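Local coordinates for ABC-type transport system, sugar-family extracellular solute-binding protein (Peptoclostridium difficile 630, PDB 6HNI), which binds tyrosine and probably serves as the substrate-binding lipoprotein of an ABC transport system; it also has adhesive properties, at residues Q67-M70 against P71-Q74. The protein carries 1 engineered substitution. Numbering follows the deposited sequence.
With EDO (1,2-ethanediol), chain E.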
ATOM      1  N   GLN A  67      14.376  -3.169  -4.022  1.00 15.98           N
ATOM      2  CA  GLN A  67      14.957  -2.345  -2.951  0.50 16.78           C
ATOM      3  C   GLN A  67      14.686  -0.852  -3.127  1.00 16.47           C
ATOM      4  O   GLN A  67      15.573   0.007  -2.860  1.00 20.90           O
ATOM      5  CB  GLN A  67      16.445  -2.652  -2.808  0.50 20.16           C
ATOM      6  CG  GLN A  67      16.738  -4.075  -2.366  0.50 22.02           C
ATOM      7  CD  GLN A  67      18.224  -4.320  -2.212  0.50 23.57           C
ATOM      8  OE1 GLN A  67      18.888  -4.732  -3.148  0.50 27.22           O
ATOM      9  NE2 GLN A  67      18.758  -4.020  -1.043  0.50 27.69           N
ATOM     10  N   ASN A  68      13.458  -0.548  -3.514  1.00 16.10           N
ATOM     11  CA  ASN A  68      12.939   0.812  -3.712  1.00 16.37           C
ATOM     12  C   ASN A  68      13.556   1.571  -4.866  1.00 17.45           C
ATOM     13  O   ASN A  68      13.327   2.778  -5.007  1.00 21.47           O
ATOM     14  CB  ASN A  68      12.968   1.671  -2.426  1.00 19.80           C
ATOM     15  CG  ASN A  68      11.586   2.074  -1.954  1.00 19.17           C
ATOM     16  OD1 ASN A  68      10.594   1.963  -2.675  1.00 22.58           O
ATOM     17  ND2 ASN A  68      11.515   2.579  -0.730  1.00 27.17           N
ATOM     18  N   ASP A  69      14.313   0.901  -5.714  1.00 18.36           N
ATOM     19  CA  ASP A  69      14.995   1.527  -6.857  1.00 17.04           C
ATOM     20  C   ASP A  69      14.117   1.425  -8.106  1.00 16.31           C
ATOM     21  O   ASP A  69      13.881   0.312  -8.629  1.00 17.63           O
ATOM     22  CB  ASP A  69      16.311   0.780  -7.112  1.00 18.59           C
ATOM     23  CG  ASP A  69      17.181   1.456  -8.150  1.00 21.07           C
ATOM     24  OD1 ASP A  69      17.616   2.585  -7.887  1.00 28.29           O
ATOM     25  OD2 ASP A  69      17.370   0.873  -9.246  1.00 24.68           O
ATOM     26  N   MET A  70      13.668   2.540  -8.645  1.00 17.16           N
ATOM     27  CA  MET A  70      12.791   2.516  -9.811  1.00 19.62           C
ATOM     28  C   MET A  70      13.394   1.874 -11.048  1.00 17.33           C
ATOM     29  O   MET A  70      12.709   1.040 -11.688  1.00 18.12           O
ATOM     30  CB  MET A  70      12.175   3.869 -10.132  1.00 22.11           C
ATOM     31  CG  MET A  70      11.297   4.388  -9.012  1.00 21.94           C
ATOM     32  SD  MET A  70       9.874   3.371  -8.617  1.00 26.78           S
ATOM     33  CE  MET A  70       9.652   3.869  -6.916  1.00 33.01           C
ATOM     34  N   PRO A  71      14.681   2.087 -11.350  1.00 16.82           N
ATOM     35  CA  PRO A  71      15.253   1.378 -12.486  1.00 17.35           C
ATOM     36  C   PRO A  71      15.236  -0.151 -12.346  1.00 17.01           C
ATOM     37  O   PRO A  71      15.078  -0.881 -13.361  1.00 17.35           O
ATOM     38  CB  PRO A  71      16.688   1.876 -12.547  1.00 18.65           C
ATOM     39  CG  PRO A  71      16.584   3.253 -12.012  1.00 19.24           C
ATOM     40  CD  PRO A  71      15.535   3.220 -10.932  1.00 16.91           C
ATOM     41  N   THR A  72      15.413  -0.615 -11.107  1.00 15.61           N
ATOM     42  CA  THR A  72      15.433  -2.039 -10.849  1.00 14.81           C
ATOM     43  C   THR A  72      14.032  -2.594 -11.025  1.00 13.26           C
ATOM     44  O   THR A  72      13.896  -3.769 -11.466  1.00 13.38           O
ATOM     45  CB  THR A  72      16.017  -2.348  -9.471  1.00 15.47           C
ATOM     46  OG1 THR A  72      17.310  -1.719  -9.374  1.00 20.47           O
ATOM     47  CG2 THR A  72      16.211  -3.842  -9.255  1.00 16.60           C
ATOM     48  N   THR A  73      12.960  -1.873 -10.751  1.00 13.00           N
ATOM     49  CA  THR A  73      11.603  -2.426 -11.067  1.00 13.44           C
ATOM     50  C   THR A  73      11.525  -2.718 -12.545  1.00 13.44           C
ATOM     51  O   THR A  73      10.839  -3.718 -12.974  1.00 12.42           O
ATOM     52  CB  THR A  73      10.410  -1.492 -10.679  1.00 13.02           C
ATOM     53  OG1 THR A  73      10.400  -0.315 -11.476  1.00 15.11           O
ATOM     54  CG2 THR A  73      10.446  -1.147  -9.236  1.00 14.18           C
ATOM     55  N   GLN A  74      12.174  -1.918 -13.372  1.00 13.01           N
ATOM     56  CA  GLN A  74      12.105  -2.085 -14.817  1.00 12.46           C
ATOM     57  C   GLN A  74      13.008  -3.211 -15.292  1.00 12.53           C
ATOM     58  O   GLN A  74      12.571  -4.003 -16.156  1.00 14.15           O
ATOM     59  CB  GLN A  74      12.493  -0.775 -15.502  1.00 12.37           C
ATOM     60  CG  GLN A  74      11.521   0.356 -15.149  1.00 13.89           C
ATOM     61  CD  GLN A  74      10.257   0.381 -15.962  1.00 15.83           C
ATOM     62  OE1 GLN A  74      10.107  -0.299 -16.981  1.00 21.47           O
ATOM     63  NE2 GLN A  74       9.296   1.202 -15.511  1.00 20.21           N
TER
HETATM   64  C1  EDO E 404      14.768  -3.273   1.540  1.00 35.38           C
HETATM   65  O1  EDO E 404      13.788  -3.987   0.725  1.00 27.83           O
HETATM   66  C2  EDO E 404      15.228  -1.940   0.934  1.00 40.29           C
HETATM   67  O2  EDO E 404      16.629  -1.874   0.662  1.00 46.07           O
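Asp69 caps the N-terminus of helix 70-82 by gripping Thr72, a local contact at the surface where the loop after strand 59-65 of the five-stranded parallel sheet turns into that helix, with the Met70 side chain about 9 Å from the bound tyrosine. The carboxylate suits the N-cap because it can accept from the first turn: its OD2 takes a weak bond from the backbone N of Thr72 at 3.1 Å and a short one from Thr72 OG1 at 2.6 Å. The hydroxyl arrives on the anti side of OD2, 22° out of the carboxylate plane. With CG of Asp69 anti to its own backbone N (chi1 -172°), the carboxylate swings to the side of the carbonyl carbon, where OD2 reaches the first turn. Proline fits this turn, which needs no amide hydrogen from it. Asp69 O accepts from Thr73 N at 3.2 Å and weakly from Thr72 N. Thr73, buried against Leu31 and Ala98, turns OG1 back to Met70 O, 2.7 Å away, in the carbonyl plane on a lone pair, thereby satisfying its hydroxyl within the helix. The short hydroxyl bond, helped by the weak amide bond, should limit rotation of the Asp69 side chain, while the carboxylate's negative charge probably interacts favourably with the positive end of the helix dipole.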